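Local coordinates for pyruvate kinase (Pseudomonas aeruginosa, PDB 6QXL), which probably catalyses the last step of glycolysis, transferring a phosphoryl group from phosphoenolpyruvate to ADP to yield pyruvate and ATP, at residues P407-E410 / T411-V415; K177-I180 / K181-A184; A440-E443 / L444-R447; A10-G13 / P14-S18. All coordinates share one frame; numbering follows the deposited sequence.

Interaction 1: P407-E410 / T411-V415; sequences PHRE and TQARV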
ATOM      1  N   PRO A 407     -24.986 -32.085 -10.722  1.00 56.61           N
ATOM      2  CA  PRO A 407     -26.065 -33.051 -10.781  1.00 59.62           C
ATOM      3  C   PRO A 407     -26.303 -33.740  -9.433  1.00 57.37           C
ATOM      4  O   PRO A 407     -27.406 -34.195  -9.186  1.00 59.57           O
ATOM      5  CB  PRO A 407     -25.561 -34.041 -11.823  1.00 59.92           C
ATOM      6  CG  PRO A 407     -24.067 -34.027 -11.654  1.00 59.53           C
ATOM      7  CD  PRO A 407     -23.734 -32.615 -11.299  1.00 60.54           C
ATOM      8  N   HIS A 408     -25.294 -33.778  -8.569  1.00 56.31           N
ATOM      9  CA  HIS A 408     -25.346 -34.551  -7.342  1.00 57.93           C
ATOM     10  C   HIS A 408     -26.037 -33.813  -6.196  1.00 57.26           C
ATOM     11  O   HIS A 408     -25.882 -32.617  -6.041  1.00 59.99           O
ATOM     12  CB  HIS A 408     -23.964 -34.976  -6.895  1.00 56.25           C
ATOM     13  CG  HIS A 408     -23.150 -35.624  -7.975  1.00 58.64           C
ATOM     14  ND1 HIS A 408     -23.710 -36.312  -9.028  1.00 58.09           N
ATOM     15  CD2 HIS A 408     -21.813 -35.661  -8.169  1.00 64.38           C
ATOM     16  CE1 HIS A 408     -22.754 -36.750  -9.819  1.00 64.28           C
ATOM     17  NE2 HIS A 408     -21.597 -36.359  -9.329  1.00 61.65           N
ATOM     18  N   ARG A 409     -26.799 -34.557  -5.386  1.00 61.03           N
ATOM     19  CA  ARG A 409     -27.488 -33.977  -4.238  1.00 64.12           C
ATOM     20  C   ARG A 409     -26.509 -33.619  -3.127  1.00 55.94           C
ATOM     21  O   ARG A 409     -26.641 -32.575  -2.510  1.00 52.31           O
ATOM     22  CB  ARG A 409     -28.573 -34.906  -3.719  1.00 65.34           C
ATOM     23  CG  ARG A 409     -29.461 -34.359  -2.582  1.00 64.14           C
ATOM     24  CD  ARG A 409     -29.730 -35.348  -1.449  1.00 60.70           C
ATOM     25  NE  ARG A 409     -28.564 -36.068  -0.887  1.00 58.70           N
ATOM     26  CZ  ARG A 409     -27.855 -35.730   0.190  1.00 51.10           C
ATOM     27  NH1 ARG A 409     -28.142 -34.616   0.895  1.00 41.76           N
ATOM     28  NH2 ARG A 409     -26.836 -36.568   0.533  1.00 49.47           N
ATOM     29  N   GLU A 410     -25.533 -34.485  -2.906  1.00 53.73           N
ATOM     30  CA  GLU A 410     -24.452 -34.251  -1.940  1.00 58.59           C
ATOM     31  C   GLU A 410     -23.842 -32.850  -2.150  1.00 60.08           C
ATOM     32  O   GLU A 410     -23.697 -32.083  -1.200  1.00 70.71           O
ATOM     33  CB  GLU A 410     -23.393 -35.341  -2.123  1.00 63.70           C
ATOM     34  CG  GLU A 410     -22.329 -35.493  -1.105  1.00 79.99           C
ATOM     35  CD  GLU A 410     -21.245 -36.525  -1.531  1.00 85.98           C
ATOM     36  OE1 GLU A 410     -21.451 -37.333  -2.471  1.00 97.46           O
ATOM     37  OE2 GLU A 410     -20.149 -36.501  -0.893  1.00 94.17           O
ATOM     38  N   THR A 411     -23.562 -32.516  -3.399  1.00 50.51           N
ATOM     39  CA  THR A 411     -22.954 -31.242  -3.739  1.00 45.92           C
ATOM     40  C   THR A 411     -23.963 -30.117  -3.657  1.00 44.00           C
ATOM     41  O   THR A 411     -23.654 -29.043  -3.147  1.00 43.13           O
ATOM     42  CB  THR A 411     -22.315 -31.320  -5.149  1.00 43.73           C
ATOM     43  OG1 THR A 411     -21.325 -32.358  -5.142  1.00 46.97           O
ATOM     44  CG2 THR A 411     -21.691 -30.019  -5.562  1.00 40.75           C
ATOM     45  N   GLN A 412     -25.172 -30.353  -4.158  1.00 44.43           N
ATOM     46  CA  GLN A 412     -26.217 -29.316  -4.129  1.00 50.83           C
ATOM     47  C   GLN A 412     -26.470 -28.799  -2.706  1.00 53.16           C
ATOM     48  O   GLN A 412     -26.770 -27.629  -2.519  1.00 48.30           O
ATOM     49  CB  GLN A 412     -27.520 -29.858  -4.718  1.00 53.48           C
ATOM     50  CG  GLN A 412     -27.491 -30.022  -6.235  1.00 52.64           C
ATOM     51  CD  GLN A 412     -28.547 -30.984  -6.761  1.00 54.60           C
ATOM     52  OE1 GLN A 412     -29.369 -31.515  -5.998  1.00 65.07           O
ATOM     53  NE2 GLN A 412     -28.492 -31.250  -8.037  1.00 51.44           N
ATOM     54  N   ALA A 413     -26.345 -29.683  -1.708  1.00 48.04           N
ATOM     55  CA  ALA A 413     -26.532 -29.296  -0.315  1.00 42.23           C
ATOM     56  C   ALA A 413     -25.275 -28.691   0.292  1.00 38.32           C
ATOM     57  O   ALA A 413     -25.343 -27.694   1.004  1.00 36.47           O
ATOM     58  CB  ALA A 413     -26.976 -30.489   0.509  1.00 42.41           C
ATOM     59  N   ARG A 414     -24.138 -29.308   0.026  1.00 40.43           N
ATOM     60  CA  ARG A 414     -22.866 -28.856   0.566  1.00 42.14           C
ATOM     61  C   ARG A 414     -22.670 -27.351   0.403  1.00 37.65           C
ATOM     62  O   ARG A 414     -22.396 -26.625   1.358  1.00 40.28           O
ATOM     63  CB  ARG A 414     -21.734 -29.587  -0.136  1.00 44.81           C
ATOM     64  CG  ARG A 414     -20.521 -29.705   0.728  1.00 47.97           C
ATOM     65  CD  ARG A 414     -19.335 -30.117  -0.088  1.00 54.22           C
ATOM     66  NE  ARG A 414     -19.350 -31.327  -0.882  1.00 62.13           N
ATOM     67  CZ  ARG A 414     -19.399 -32.563  -0.427  1.00 59.03           C
ATOM     68  NH1 ARG A 414     -19.559 -32.827   0.866  1.00 64.47           N
ATOM     69  NH2 ARG A 414     -19.363 -33.564  -1.294  1.00 59.29           N
ATOM     70  N   VAL A 415     -22.884 -26.864  -0.798  1.00 38.31           N
ATOM     71  CA  VAL A 415     -22.572 -25.470  -1.089  1.00 35.37           C
ATOM     72  C   VAL A 415     -23.532 -24.495  -0.418  1.00 33.80           C
ATOM     73  O   VAL A 415     -23.296 -23.297  -0.441  1.00 33.13           O
ATOM     74  CB  VAL A 415     -22.485 -25.205  -2.597  1.00 32.54           C
ATOM     75  CG1 VAL A 415     -21.482 -26.141  -3.232  1.00 32.65           C
ATOM     76  CG2 VAL A 415     -23.842 -25.339  -3.269  1.00 35.49           C
TER
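Glu410 and Arg414, four residues apart on the short helix 409-414, form a local salt bridge in the segment of the alpha/beta domain that links strand 402-406 to strand 421-425. The contact runs from Glu410 OE2 to Arg414 NH2, 3.1 Å, with a fairly straight N-H (155°). OE2 lies at the edge of the guanidinium, close to its plane, but the nitrogen approaches from above the carboxylate, whose plane is turned 73° from that of the guanidinium. Both side chains leave the backbone with CG opposite the backbone N (chi1 -168° for Glu410), which lays them side by side pointing the same way. Arg414 then bends at chi3, and Glu410 O comes to lie over one face of its guanidinium. Trp217 adds a cation-pi contact to Arg414, and Ser386 O accepts from Arg414 NE, so the guanidinium is held by more than the Glu410 carboxylate.

Just before the helix, His408 sits at the N-cap position and its carbonyl opens the i to i+4 series: Gln412 N to His408 O is 3.0 Å, Ala413 N to Arg409 O 3.0 Å and Arg414 N to Glu410 O 3.1 Å. The extended Gln412 side chain runs back past this carbonyl, CG lying 3.1 Å from His408 O, and its NE2 bonds to Ser406 O. Thr411 OG1 bonds to Glu385 O, while Arg409 leads away to a salt bridge with Asp189. This is the helical connection of a beta-alpha-beta unit, here placed where the alpha/beta domain meets the barrel.

Interaction 2: K177-I180 / K181-A184; sequences KADI and KLAA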
ATOM      1  N   LYS A 177     -19.162 -41.792  18.929  1.00 62.56           N
ATOM      2  CA  LYS A 177     -18.982 -42.874  17.961  1.00 55.70           C
ATOM      3  C   LYS A 177     -20.320 -43.389  17.458  1.00 52.82           C
ATOM      4  O   LYS A 177     -20.480 -43.629  16.267  1.00 52.14           O
ATOM      5  CB  LYS A 177     -18.139 -43.996  18.576  1.00 57.79           C
ATOM      6  CG  LYS A 177     -16.677 -43.550  18.735  1.00 62.74           C
ATOM      7  CD  LYS A 177     -15.880 -44.477  19.653  1.00 65.86           C
ATOM      8  CE  LYS A 177     -14.417 -44.095  19.617  1.00 68.12           C
ATOM      9  NZ  LYS A 177     -13.575 -44.963  20.466  1.00 71.07           N
ATOM     10  N   ALA A 178     -21.287 -43.517  18.361  1.00 50.37           N
ATOM     11  CA  ALA A 178     -22.647 -43.903  17.971  1.00 52.45           C
ATOM     12  C   ALA A 178     -23.304 -42.846  17.107  1.00 55.01           C
ATOM     13  O   ALA A 178     -23.956 -43.179  16.120  1.00 61.97           O
ATOM     14  CB  ALA A 178     -23.500 -44.180  19.207  1.00 52.16           C
ATOM     15  N   ASP A 179     -23.122 -41.582  17.473  1.00 63.52           N
ATOM     16  CA  ASP A 179     -23.708 -40.475  16.715  1.00 65.36           C
ATOM     17  C   ASP A 179     -23.056 -40.316  15.338  1.00 61.43           C
ATOM     18  O   ASP A 179     -23.727 -39.912  14.393  1.00 57.51           O
ATOM     19  CB  ASP A 179     -23.622 -39.173  17.499  1.00 72.15           C
ATOM     20  CG  ASP A 179     -24.464 -39.180  18.784  1.00 80.31           C
ATOM     21  OD1 ASP A 179     -25.548 -39.813  18.777  1.00 85.87           O
ATOM     22  OD2 ASP A 179     -24.040 -38.501  19.771  1.00 90.70           O
ATOM     23  N   ILE A 180     -21.772 -40.643  15.218  1.00 56.84           N
ATOM     24  CA  ILE A 180     -21.123 -40.631  13.912  1.00 60.79           C
ATOM     25  C   ILE A 180     -21.830 -41.614  12.972  1.00 62.86           C
ATOM     26  O   ILE A 180     -22.113 -41.292  11.814  1.00 55.41           O
ATOM     27  CB  ILE A 180     -19.613 -40.923  14.009  1.00 61.05           C
ATOM     28  CG1 ILE A 180     -18.893 -39.680  14.558  1.00 60.57           C
ATOM     29  CG2 ILE A 180     -19.038 -41.235  12.649  1.00 64.98           C
ATOM     30  CD1 ILE A 180     -17.421 -39.857  14.895  1.00 61.08           C
ATOM     31  N   LYS A 181     -22.125 -42.798  13.484  1.00 68.41           N
ATOM     32  CA  LYS A 181     -22.869 -43.811  12.716  1.00 63.40           C
ATOM     33  C   LYS A 181     -24.263 -43.307  12.378  1.00 58.90           C
ATOM     34  O   LYS A 181     -24.732 -43.463  11.257  1.00 61.71           O
ATOM     35  CB  LYS A 181     -22.939 -45.138  13.456  1.00 61.11           C
ATOM     36  CG  LYS A 181     -21.562 -45.804  13.513  1.00 68.63           C
ATOM     37  CD  LYS A 181     -21.484 -47.016  14.413  1.00 75.97           C
ATOM     38  CE  LYS A 181     -20.025 -47.393  14.619  1.00 81.35           C
ATOM     39  NZ  LYS A 181     -19.766 -48.839  14.895  1.00 84.41           N
ATOM     40  N   LEU A 182     -24.906 -42.683  13.339  1.00 53.99           N
ATOM     41  CA  LEU A 182     -26.220 -42.109  13.097  1.00 58.19           C
ATOM     42  C   LEU A 182     -26.160 -41.047  12.001  1.00 60.88           C
ATOM     43  O   LEU A 182     -27.039 -40.989  11.150  1.00 62.48           O
ATOM     44  CB  LEU A 182     -26.792 -41.525  14.388  1.00 55.54           C
ATOM     45  CG  LEU A 182     -28.105 -40.780  14.248  1.00 56.16           C
ATOM     46  CD1 LEU A 182     -29.179 -41.635  13.599  1.00 53.98           C
ATOM     47  CD2 LEU A 182     -28.602 -40.262  15.569  1.00 58.37           C
ATOM     48  N   ALA A 183     -25.122 -40.218  12.022  1.00 57.61           N
ATOM     49  CA  ALA A 183     -24.969 -39.168  11.024  1.00 56.08           C
ATOM     50  C   ALA A 183     -24.785 -39.761   9.634  1.00 53.67           C
ATOM     51  O   ALA A 183     -25.455 -39.339   8.677  1.00 48.84           O
ATOM     52  CB  ALA A 183     -23.804 -38.258  11.374  1.00 55.07           C
ATOM     53  N   ALA A 184     -23.903 -40.750   9.533  1.00 52.81           N
ATOM     54  CA  ALA A 184     -23.710 -41.466   8.271  1.00 52.23           C
ATOM     55  C   ALA A 184     -25.016 -42.086   7.768  1.00 58.13           C
ATOM     56  O   ALA A 184     -25.350 -41.972   6.588  1.00 59.93           O
ATOM     57  CB  ALA A 184     -22.629 -42.531   8.421  1.00 53.18           C
TER
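Lys181 and Ile180, neighbours in the middle of helix 174-185, bury the most surface in this one-turn contact, followed by Asp179. Lys181 reaches back along the helix: with CG beside its own backbone N (chi1 -69°) and the rest of the chain extended, its methylenes run past the preceding turn. CG is 3.7 Å from Lys177 O and CB 3.5 Å from Ala178 O, so an aliphatic stem lies against backbone carbonyls while the ammonium end leads away.

Ile180 contributes chiefly through its backbone. Its carbonyl takes the N-H of Ala184 at 2.9 Å between Ala184 N and Ile180 O, an almost straight bond (171°), and the methyl of Ala184 packs beside the same oxygen. The branched side chain turns outward from the turn that follows and packs on Leu208 and Leu209 of helix 199-211.

Asp179 works in a similar way: Ala183 N donates to Asp179 O at 2.8 Å, and Ala183 CB lies 3.4 Å from that oxygen. The Asp179 carboxylate forms a salt bridge through OD2 with Lys175, one turn earlier. The Leu182 N to Ala178 O bond, 3.0 Å, continues the series, whereas Lys181 N to Lys177 O is weak at 3.3 Å. This is one turn of an outer helix of the TIM barrel, the one leading into strand 190-193, with Ile180 facing helix 199-211.

Interaction 3: A440-E443 / L444-R447; sequences AVDE and LLKR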
ATOM      1  N   ALA A 440     -26.894 -24.016 -19.649  1.00 59.13           N
ATOM      2  CA  ALA A 440     -26.540 -23.358 -18.388  1.00 53.45           C
ATOM      3  C   ALA A 440     -27.023 -21.906 -18.348  1.00 49.07           C
ATOM      4  O   ALA A 440     -27.637 -21.471 -17.390  1.00 55.21           O
ATOM      5  CB  ALA A 440     -25.050 -23.427 -18.154  1.00 51.64           C
ATOM      6  N   VAL A 441     -26.806 -21.169 -19.410  1.00 45.56           N
ATOM      7  CA  VAL A 441     -27.280 -19.795 -19.446  1.00 45.17           C
ATOM      8  C   VAL A 441     -28.803 -19.728 -19.361  1.00 46.98           C
ATOM      9  O   VAL A 441     -29.358 -18.776 -18.818  1.00 44.65           O
ATOM     10  CB  VAL A 441     -26.733 -19.077 -20.690  1.00 44.48           C
ATOM     11  CG1 VAL A 441     -27.338 -17.679 -20.871  1.00 41.91           C
ATOM     12  CG2 VAL A 441     -25.221 -18.978 -20.568  1.00 48.08           C
ATOM     13  N   ASP A 442     -29.483 -20.734 -19.898  1.00 56.39           N
ATOM     14  CA  ASP A 442     -30.954 -20.771 -19.834  1.00 61.75           C
ATOM     15  C   ASP A 442     -31.457 -20.810 -18.394  1.00 55.74           C
ATOM     16  O   ASP A 442     -32.383 -20.073 -18.033  1.00 50.54           O
ATOM     17  CB  ASP A 442     -31.534 -21.946 -20.644  1.00 65.55           C
ATOM     18  CG  ASP A 442     -31.589 -21.666 -22.146  1.00 65.57           C
ATOM     19  OD1 ASP A 442     -31.691 -20.488 -22.548  1.00 67.29           O
ATOM     20  OD2 ASP A 442     -31.491 -22.633 -22.936  1.00 65.28           O
ATOM     21  N   GLU A 443     -30.808 -21.635 -17.574  1.00 49.87           N
ATOM     22  CA  GLU A 443     -31.147 -21.737 -16.157  1.00 49.71           C
ATOM     23  C   GLU A 443     -31.124 -20.377 -15.440  1.00 51.62           C
ATOM     24  O   GLU A 443     -31.956 -20.120 -14.578  1.00 62.37           O
ATOM     25  CB  GLU A 443     -30.202 -22.716 -15.462  1.00 53.13           C
ATOM     26  CG  GLU A 443     -30.343 -24.165 -15.925  1.00 52.02           C
ATOM     27  CD  GLU A 443     -31.631 -24.827 -15.456  1.00 54.83           C
ATOM     28  OE1 GLU A 443     -31.856 -24.806 -14.262  1.00 59.86           O
ATOM     29  OE2 GLU A 443     -32.399 -25.351 -16.278  1.00 56.39           O
ATOM     30  N   LEU A 444     -30.197 -19.503 -15.799  1.00 49.90           N
ATOM     31  CA  LEU A 444     -30.176 -18.170 -15.205  1.00 52.51           C
ATOM     32  C   LEU A 444     -31.198 -17.237 -15.825  1.00 49.41           C
ATOM     33  O   LEU A 444     -31.742 -16.372 -15.147  1.00 58.28           O
ATOM     34  CB  LEU A 444     -28.773 -17.550 -15.289  1.00 58.18           C
ATOM     35  CG  LEU A 444     -27.620 -18.295 -14.623  1.00 59.36           C
ATOM     36  CD1 LEU A 444     -26.373 -17.441 -14.746  1.00 60.84           C
ATOM     37  CD2 LEU A 444     -27.905 -18.606 -13.154  1.00 63.48           C
ATOM     38  N   LEU A 445     -31.451 -17.386 -17.114  1.00 52.29           N
ATOM     39  CA  LEU A 445     -32.511 -16.603 -17.767  1.00 56.80           C
ATOM     40  C   LEU A 445     -33.892 -16.938 -17.198  1.00 59.66           C
ATOM     41  O   LEU A 445     -34.680 -16.014 -16.948  1.00 49.34           O
ATOM     42  CB  LEU A 445     -32.498 -16.842 -19.268  1.00 57.53           C
ATOM     43  CG  LEU A 445     -31.393 -16.108 -20.030  1.00 52.76           C
ATOM     44  CD1 LEU A 445     -31.114 -16.890 -21.327  1.00 49.55           C
ATOM     45  CD2 LEU A 445     -31.764 -14.627 -20.276  1.00 47.19           C
ATOM     46  N   LYS A 446     -34.161 -18.233 -16.967  1.00 66.91           N
ATOM     47  CA  LYS A 446     -35.406 -18.659 -16.299  1.00 70.94           C
ATOM     48  C   LYS A 446     -35.617 -17.893 -14.993  1.00 70.40           C
ATOM     49  O   LYS A 446     -36.702 -17.395 -14.732  1.00 74.98           O
ATOM     50  CB  LYS A 446     -35.390 -20.160 -15.969  1.00 74.71           C
ATOM     51  CG  LYS A 446     -35.657 -21.104 -17.106  1.00 84.82           C
ATOM     52  CD  LYS A 446     -35.480 -22.554 -16.644  1.00 92.11           C
ATOM     53  CE  LYS A 446     -35.659 -23.478 -17.829  1.00 97.10           C
ATOM     54  NZ  LYS A 446     -35.982 -24.915 -17.499  1.00101.20           N
ATOM     55  N   ARG A 447     -34.557 -17.775 -14.203  1.00 60.04           N
ATOM     56  CA  ARG A 447     -34.659 -17.200 -12.871  1.00 55.26           C
ATOM     57  C   ARG A 447     -34.549 -15.692 -12.864  1.00 53.49           C
ATOM     58  O   ARG A 447     -34.657 -15.082 -11.810  1.00 61.51           O
ATOM     59  CB  ARG A 447     -33.606 -17.827 -11.964  1.00 52.02           C
ATOM     60  CG  ARG A 447     -33.737 -19.347 -11.846  1.00 49.78           C
ATOM     61  CD  ARG A 447     -32.573 -19.908 -11.081  1.00 46.17           C
ATOM     62  NE  ARG A 447     -32.723 -21.289 -10.653  1.00 44.69           N
ATOM     63  CZ  ARG A 447     -32.604 -22.358 -11.434  1.00 48.61           C
ATOM     64  NH1 ARG A 447     -32.377 -22.241 -12.743  1.00 52.08           N
ATOM     65  NH2 ARG A 447     -32.699 -23.577 -10.889  1.00 50.24           N
TER
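Glu443 folds over at chi2 (-71°), which turns its carboxylate toward the next turn, while Arg447 stays extended from CG to NE and reaches back along the helix to meet it. The two side chains cross obliquely, and one nitrogen takes both acceptors: Arg447 NH1 lies 3.0 Å from Glu443 OE1, a salt bridge with a nearly straight N-H (170°), and 2.8 Å from the backbone Glu443 O. Both oxygens lie near the guanidinium plane, yet each is approached from above its own carboxylate or carbonyl plane. The carboxylate and guanidinium planes stand 60° apart. Glu443 OE2 faces the extended Lys446, which runs beside Glu443 in the same direction; its NZ remains at 3.8 Å from OE2, a long salt bridge that completes a three-residue charged network.

The network occupies the last turn of helix 436-446, which packs on the sheet of the alpha/beta domain. Leu444 lies on strands 377-383 and 402-406, and Arg447 touches Ile424 and Pro425 at strand 421-425. Here a guanidinium N-H reaches Glu443 O, and the backbone N of Arg447 makes a weak bond to Leu444 O instead. Two i to i+4 backbone bonds run through the same turn: Lys446 N to Asp442 O, 2.8 Å, and Leu445 N to Val441 O, 3.0 Å; Val441 O also receives a weak bond from Leu444 N. On another side of the helix, Val441 CG1 meets Leu445 CD1 at 3.9 Å, and that methyl also lies against Asp442 OD1, whose polar partner is Gln438 NE2.

Interaction 4: A10-G13 / P14-S18; sequences ATLG and PASNS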
ATOM      1  N   ALA A  10     -29.295 -22.549  11.487  1.00 49.77           N
ATOM      2  CA  ALA A  10     -30.337 -22.501  12.524  1.00 45.86           C
ATOM      3  C   ALA A  10     -30.372 -23.838  13.237  1.00 45.55           C
ATOM      4  O   ALA A  10     -30.553 -24.881  12.601  1.00 33.02           O
ATOM      5  CB  ALA A  10     -31.684 -22.190  11.916  1.00 44.77           C
ATOM      6  N   THR A  11     -30.184 -23.804  14.554  1.00 50.26           N
ATOM      7  CA  THR A  11     -30.283 -25.015  15.346  1.00 49.77           C
ATOM      8  C   THR A  11     -31.751 -25.351  15.568  1.00 44.32           C
ATOM      9  O   THR A  11     -32.551 -24.468  15.862  1.00 39.56           O
ATOM     10  CB  THR A  11     -29.590 -24.849  16.706  1.00 49.33           C
ATOM     11  OG1 THR A  11     -28.194 -24.621  16.499  1.00 50.34           O
ATOM     12  CG2 THR A  11     -29.737 -26.108  17.498  1.00 50.28           C
ATOM     13  N   LEU A  12     -32.087 -26.629  15.433  1.00 39.03           N
ATOM     14  CA  LEU A  12     -33.455 -27.092  15.683  1.00 43.59           C
ATOM     15  C   LEU A  12     -33.626 -27.592  17.104  1.00 48.12           C
ATOM     16  O   LEU A  12     -32.673 -28.034  17.758  1.00 41.18           O
ATOM     17  CB  LEU A  12     -33.848 -28.191  14.711  1.00 42.20           C
ATOM     18  CG  LEU A  12     -33.668 -27.802  13.242  1.00 42.73           C
ATOM     19  CD1 LEU A  12     -34.112 -28.972  12.375  1.00 43.36           C
ATOM     20  CD2 LEU A  12     -34.402 -26.500  12.898  1.00 41.38           C
ATOM     21  N   GLY A  13     -34.863 -27.515  17.572  1.00 54.55           N
ATOM     22  CA  GLY A  13     -35.215 -27.963  18.914  1.00 59.01           C
ATOM     23  C   GLY A  13     -36.710 -27.875  19.165  1.00 59.04           C
ATOM     24  O   GLY A  13     -37.497 -27.703  18.233  1.00 63.00           O
ATOM     25  N   PRO A  14     -37.126 -27.960  20.436  1.00 60.61           N
ATOM     26  CA  PRO A  14     -38.554 -27.909  20.796  1.00 53.87           C
ATOM     27  C   PRO A  14     -39.351 -26.790  20.134  1.00 47.64           C
ATOM     28  O   PRO A  14     -40.473 -27.016  19.716  1.00 48.92           O
ATOM     29  CB  PRO A  14     -38.520 -27.699  22.298  1.00 54.81           C
ATOM     30  CG  PRO A  14     -37.229 -28.307  22.733  1.00 57.61           C
ATOM     31  CD  PRO A  14     -36.261 -28.220  21.601  1.00 58.70           C
ATOM     32  N   ALA A  15     -38.769 -25.608  20.000  1.00 43.32           N
ATOM     33  CA  ALA A  15     -39.473 -24.477  19.394  1.00 45.13           C
ATOM     34  C   ALA A  15     -39.555 -24.563  17.870  1.00 44.78           C
ATOM     35  O   ALA A  15     -40.288 -23.790  17.260  1.00 38.65           O
ATOM     36  CB  ALA A  15     -38.803 -23.172  19.788  1.00 45.56           C
ATOM     37  N   SER A  16     -38.796 -25.478  17.270  1.00 45.50           N
ATOM     38  CA  SER A  16     -38.715 -25.583  15.818  1.00 53.07           C
ATOM     39  C   SER A  16     -38.795 -27.051  15.404  1.00 57.41           C
ATOM     40  O   SER A  16     -37.969 -27.562  14.637  1.00 54.55           O
ATOM     41  CB  SER A  16     -37.402 -24.936  15.334  1.00 52.53           C
ATOM     42  OG  SER A  16     -36.297 -25.458  16.064  1.00 46.25           O
ATOM     43  N   ASN A  17     -39.786 -27.734  15.955  1.00 62.97           N
ATOM     44  CA  ASN A  17     -39.931 -29.177  15.754  1.00 59.53           C
ATOM     45  C   ASN A  17     -41.147 -29.507  14.889  1.00 54.94           C
ATOM     46  O   ASN A  17     -41.170 -30.552  14.260  1.00 50.65           O
ATOM     47  CB  ASN A  17     -40.050 -29.847  17.121  1.00 59.12           C
ATOM     48  CG  ASN A  17     -40.239 -31.341  17.049  1.00 52.78           C
ATOM     49  OD1 ASN A  17     -39.360 -32.064  16.540  1.00 46.81           O
ATOM     50  ND2 ASN A  17     -41.469 -31.772  17.436  1.00 47.91           N
ATOM     51  N   SER A  18     -42.153 -28.630  14.859  1.00 50.57           N
ATOM     52  CA  SER A  18     -43.340 -28.870  14.095  1.00 51.91           C
ATOM     53  C   SER A  18     -43.140 -28.551  12.600  1.00 58.67           C
ATOM     54  O   SER A  18     -42.293 -27.734  12.234  1.00 62.77           O
ATOM     55  CB  SER A  18     -44.477 -28.012  14.626  1.00 51.73           C
ATOM     56  OG  SER A  18     -44.365 -26.649  14.214  1.00 54.85           O
TER
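Gly13 and Ser16 are joined by two hydrogen bonds of different kinds just after strand 7-11. In the backbone bond, Ser16 N donates to Gly13 O at 2.8 Å, the donor standing well above the carbonyl plane. Pro14 (phi -47°, psi -39°) and Ala15 fill the two central positions, so residues 13-16 make a type I beta turn with proline second.

The side-chain bond runs the other way: Gly13 N donates to Ser16 OG, 2.9 Å. A chi1 of 51° places this hydroxyl between the backbone N and carbonyl carbon of Ser16, from where it faces Gly13 N. The same OG also bonds to Ser319 O, so the buried hydroxyl ties the turn to helix 317-320.

Van der Waals contact comes from Leu12, whose CD2 lies 3.8 Å from Ser16 OG; its side chain packs on the apolar Leu22 and Leu25 of helix 19-28. Asn17 brings CB to 3.5 Å from Gly13 O and sends OD1 to Arg48. Ser18 N-caps that helix through a bond from Val21 N to its OG. The turn belongs to the first beta-to-alpha loop of the TIM barrel, at the end of strand 7-11 where the side chain of Thr11 is about 7 Å from a bound malonate.

Overall arrangement
From the N terminus, interaction 4 comes first, turning the chain from the first barrel strand into helix 19-28. Interaction 2 follows on helix 174-185, just before strand 190-193; the two centres are about 21 Å apart in the same barrel domain. Interaction 1 then lies on the crossover between strands 402-406 and 421-425, and interaction 3 on helix 436-446, which packs on those strands. All four contacts are local and in series: none nests in or crosses another, and only the turn of interaction 4 closes a tight loop. Interactions 1 and 2 approach to about 8 Å between nearest atoms, across the border between barrel and alpha/beta domain, whereas interactions 2 and 3 have centres about 39 Å apart.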